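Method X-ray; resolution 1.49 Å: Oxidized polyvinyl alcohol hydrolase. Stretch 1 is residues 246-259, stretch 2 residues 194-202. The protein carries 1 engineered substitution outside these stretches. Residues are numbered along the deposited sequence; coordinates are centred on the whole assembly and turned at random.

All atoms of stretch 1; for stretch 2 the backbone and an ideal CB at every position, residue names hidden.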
# COMPACT_ATOMS: atom_id res chain seq x y z
N PRO A 246 13.78 -9.30 -1.17
CA PRO A 246 14.38 -8.11 -0.57
C PRO A 246 13.53 -6.86 -0.74
O PRO A 246 13.19 -6.49 -1.88
CB PRO A 246 15.70 -7.98 -1.30
CG PRO A 246 15.93 -9.27 -1.87
CD PRO A 246 14.63 -9.84 -2.24
N LEU A 247 13.24 -6.18 0.37
CA LEU A 247 12.39 -5.00 0.36
C LEU A 247 12.81 -3.99 1.40
O LEU A 247 13.54 -4.31 2.33
CB LEU A 247 10.95 -5.38 0.79
CG LEU A 247 10.18 -6.39 -0.06
CD1 LEU A 247 8.91 -6.82 0.73
CD2 LEU A 247 9.80 -5.80 -1.42
N ILE A 248 12.31 -2.77 1.22
CA ILE A 248 12.30 -1.80 2.28
C ILE A 248 10.82 -1.41 2.42
O ILE A 248 10.15 -1.09 1.44
CB ILE A 248 13.21 -0.58 2.06
CG1 ILE A 248 12.93 0.42 3.19
CG2 ILE A 248 13.01 0.05 0.66
CD1 ILE A 248 14.02 1.52 3.30
N VAL A 249 10.29 -1.52 3.64
CA VAL A 249 8.89 -1.20 3.87
C VAL A 249 8.80 -0.16 4.95
O VAL A 249 9.40 -0.31 6.04
CB VAL A 249 8.10 -2.45 4.31
CG1 VAL A 249 6.62 -2.11 4.52
CG2 VAL A 249 8.26 -3.57 3.25
N MET A 250 8.04 0.89 4.68
CA MET A 250 7.83 1.98 5.65
C MET A 250 6.34 2.00 5.99
O MET A 250 5.52 2.39 5.15
CB MET A 250 8.25 3.31 5.06
CG MET A 250 8.13 4.42 6.12
SD MET A 250 8.62 6.07 5.43
CE MET A 250 10.37 5.87 5.37
N THR A 251 6.01 1.57 7.20
CA THR A 251 4.61 1.54 7.65
C THR A 251 4.32 2.77 8.47
O THR A 251 5.11 3.11 9.36
CB THR A 251 4.37 0.33 8.51
OG1 THR A 251 4.67 -0.87 7.76
CG2 THR A 251 2.90 0.28 8.96
N VAL A 252 3.22 3.46 8.19
CA VAL A 252 2.90 4.72 8.91
C VAL A 252 1.58 4.60 9.67
O VAL A 252 0.56 4.15 9.09
CB VAL A 252 2.77 5.88 7.92
CG1 VAL A 252 2.49 7.19 8.67
CG2 VAL A 252 4.07 6.00 7.09
N TRP A 253 1.63 4.95 10.95
CA TRP A 253 0.44 4.98 11.83
C TRP A 253 0.16 6.45 12.13
O TRP A 253 1.08 7.20 12.46
CB TRP A 253 0.75 4.25 13.15
CG TRP A 253 -0.36 4.31 14.14
CD1 TRP A 253 -1.64 3.84 13.95
CD2 TRP A 253 -0.29 4.77 15.50
NE1 TRP A 253 -2.36 3.97 15.12
CE2 TRP A 253 -1.55 4.54 16.08
CE3 TRP A 253 0.72 5.36 16.28
CZ2 TRP A 253 -1.84 4.87 17.42
CZ3 TRP A 253 0.43 5.68 17.61
CH2 TRP A 253 -0.84 5.43 18.16
N GLY A 254 -1.12 6.83 12.06
CA GLY A 254 -1.53 8.22 12.24
C GLY A 254 -1.92 8.61 13.65
O GLY A 254 -2.52 9.70 13.85
N GLY A 255 -1.58 7.79 14.63
CA GLY A 255 -1.87 8.12 16.01
C GLY A 255 -3.21 7.69 16.55
O GLY A 255 -3.94 6.93 15.93
N GLU A 256 -3.54 8.26 17.72
CA GLU A 256 -4.76 7.92 18.45
C GLU A 256 -6.05 7.96 17.68
O GLU A 256 -6.99 7.17 17.95
CB GLU A 256 -4.87 8.83 19.70
CG GLU A 256 -3.75 8.59 20.65
CD GLU A 256 -3.85 7.20 21.28
OE1 GLU A 256 -5.01 6.79 21.57
OE2 GLU A 256 -2.79 6.54 21.50
N LYS A 257 -6.15 8.88 16.73
CA LYS A 257 -7.34 9.02 15.92
C LYS A 257 -7.28 8.29 14.57
O LYS A 257 -8.13 8.51 13.72
CB LYS A 257 -7.62 10.50 15.64
CG LYS A 257 -7.82 11.38 16.87
CD LYS A 257 -9.07 10.98 17.63
CE LYS A 257 -9.84 12.22 18.09
NZ LYS A 257 -8.94 13.25 18.69
N ASP A 258 -6.30 7.41 14.38
CA ASP A 258 -6.20 6.68 13.13
C ASP A 258 -7.14 5.46 13.22
O ASP A 258 -6.74 4.35 13.58
CB ASP A 258 -4.73 6.28 12.90
CG ASP A 258 -4.50 5.71 11.49
OD1 ASP A 258 -5.48 5.60 10.73
OD2 ASP A 258 -3.33 5.33 11.17
N LEU A 259 -8.41 5.74 12.90
CA LEU A 259 -9.54 4.80 13.01
C LEU A 259 -10.43 5.10 11.84
O LEU A 259 -10.36 6.19 11.31
CB LEU A 259 -10.34 5.12 14.28
CG LEU A 259 -9.57 5.15 15.61
CD1 LEU A 259 -10.38 5.82 16.73
CD2 LEU A 259 -9.21 3.71 15.97
N UNK A 194 8.47 -5.68 -6.56
CA UNK A 194 8.63 -4.38 -5.93
C UNK A 194 9.89 -4.32 -5.11
O UNK A 194 10.31 -5.33 -4.54
CB UNK A 194 7.42 -4.05 -5.05
N UNK A 195 10.49 -3.13 -5.04
CA UNK A 195 11.65 -2.94 -4.17
C UNK A 195 11.20 -2.59 -2.78
O UNK A 195 11.99 -2.66 -1.83
CB UNK A 195 12.58 -1.85 -4.71
N UNK A 196 9.96 -2.17 -2.62
CA UNK A 196 9.51 -1.79 -1.27
C UNK A 196 8.18 -1.03 -1.40
O UNK A 196 7.60 -0.91 -2.47
CB UNK A 196 10.56 -0.94 -0.56
N UNK A 197 7.71 -0.49 -0.29
CA UNK A 197 6.44 0.20 -0.32
C UNK A 197 6.22 1.02 0.91
O UNK A 197 6.96 0.98 1.92
CB UNK A 197 5.29 -0.80 -0.49
N UNK A 198 5.14 1.79 0.82
CA UNK A 198 4.73 2.72 1.86
C UNK A 198 3.26 2.53 2.25
O UNK A 198 2.36 3.27 1.77
CB UNK A 198 4.97 4.16 1.39
N UNK A 199 2.96 1.50 3.07
CA UNK A 199 1.57 1.26 3.50
C UNK A 199 1.21 2.23 4.64
O UNK A 199 1.71 2.08 5.75
CB UNK A 199 1.38 -0.19 3.95
N UNK A 200 0.41 3.24 4.34
CA UNK A 200 -0.00 4.25 5.30
C UNK A 200 -1.39 3.90 5.80
O UNK A 200 -2.36 3.86 5.04
CB UNK A 200 0.03 5.65 4.68
N UNK A 201 -1.45 3.59 7.10
CA UNK A 201 -2.73 3.25 7.75
C UNK A 201 -3.51 2.21 6.98
O UNK A 201 -4.70 2.39 6.68
CB UNK A 201 -3.59 4.50 7.92
N UNK A 202 -2.80 1.14 6.67
CA UNK A 202 -3.44 0.01 5.97
C UNK A 202 -3.86 -1.06 6.96
O UNK A 202 -3.33 -1.17 8.09
CB UNK A 202 -2.50 -0.59 4.92

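The backbone of positions 196-200 runs parallel to strand 247-253: the N-to-C directions differ by 8° and the axes come within 4.7 Å, so positions 196-200 can each be set against a register partner, I248 to V252.

At position 194, CA-to-CB points sideways, and the ideal CB lies 4.7 Å from L247 CD2. Many side chains would suit, an apolar one especially. The residue is W194; its ring leads away from stretch 1, while its backbone O lies 3.2 Å from L247 CD2.

Position 195 directs its CB away, 5.5 Å from P246 O, so stretch 1 scarcely restricts the choice. The main chain does the work: I248 N donates to the O of 195 at 3.1 Å, and L247 CA approaches the same O at 3.2 Å in a CA-H...O contact. The residue is A195.

Position 196 is the most restrictive. At phi/psi 167/-173 a CB would jam against the preceding carbonyl, which by itself calls for glycine. The ideal CB also falls 2.0 Å from I248 O, a clash that supports the same choice, although the place of that oxygen is less certain. G196 is found, bridged to I248 with a CA-CA distance of 4.5 Å.

Position 197 is bridged to V249. Its ideal CB is 5.3 Å from V249 CG1 and 5.2 Å from I248 O, so stretch 1 leaves room for a small side chain, and glycine is allowed rather than demanded. G197 uses its backbone: its O accepts from M250 N at 3.0 Å with a nearly straight angle of 172°. Its N donates to I248 O at 3.1 Å, a bond that carries less weight because of that oxygen's uncertain place.

At position 198 the CB points sideways, 4.2 Å from M250 O, beside the apolar flanks of M250 and V252. A branched or long aliphatic side chain would fit. L198 (chi1 t, chi2 p) brings CD1 to 3.8 Å from M250 CB and 3.9 Å from V252 CG2.

At position 199 the N lies 3.4 Å from M250 O, where an amide hydrogen could be considered; however, phi of -80° also admits proline, and the sideways CB is 5.1 Å from T251 OG1. The residue is P199, which has no hydrogen to share there. Its ring carbon CD instead packs 3.1 Å from M250 O and 3.9 Å from V249 CG1. P199 O accepts from V252 N at 3.2 Å.

Position 200 sets its sideways CB 4.2 Å from V252 CB, favouring valine, isoleucine or another aliphatic residue. I200 (chi1 m, chi2 t) places CG2 3.9 Å from V252 CB.

Position 201 has left-handed angles, 50/51, which favour glycine, asparagine or aspartate and tolerate other unbranched residues; its N donates to V252 O at 2.9 Å. The ideal CB is only 3.4 Å from D258 OD2, a carboxylate oxygen already held by G254 N at 2.8 Å. This argues for a short donor such as serine or asparagine and against aspartate. S201 (chi1 m) donates from OG to D258 OD2 at 2.5 Å, a very short bond.

Position 202 has nothing of stretch 1 within 5.5 Å of its ideal CB, so the visible atoms do not discriminate; it is G202.

Stretch 2 194-202: WAGGLPISG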
# COMPACT_ATOMS: atom_id res chain seq x y z
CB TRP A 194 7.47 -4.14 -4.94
CG TRP A 194 6.13 -4.26 -5.65
CD1 TRP A 194 5.24 -5.27 -5.56
CD2 TRP A 194 5.60 -3.32 -6.61
NE1 TRP A 194 4.15 -5.05 -6.43
CE2 TRP A 194 4.37 -3.87 -7.09
CE3 TRP A 194 6.05 -2.08 -7.10
CZ2 TRP A 194 3.58 -3.20 -8.05
CZ3 TRP A 194 5.28 -1.42 -8.06
CH2 TRP A 194 4.05 -1.98 -8.53
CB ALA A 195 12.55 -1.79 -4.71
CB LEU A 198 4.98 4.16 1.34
CG LEU A 198 4.61 5.34 2.26
CD1 LEU A 198 5.45 5.31 3.52
CD2 LEU A 198 4.88 6.66 1.51
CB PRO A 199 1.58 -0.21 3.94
CG PRO A 199 3.07 -0.45 4.38
CD PRO A 199 3.88 0.38 3.43
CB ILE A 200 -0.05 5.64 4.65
CG1 ILE A 200 1.29 5.98 3.98
CG2 ILE A 200 -0.40 6.67 5.73
CD1 ILE A 200 1.28 7.38 3.26
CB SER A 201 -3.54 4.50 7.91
OG SER A 201 -2.82 5.42 8.68
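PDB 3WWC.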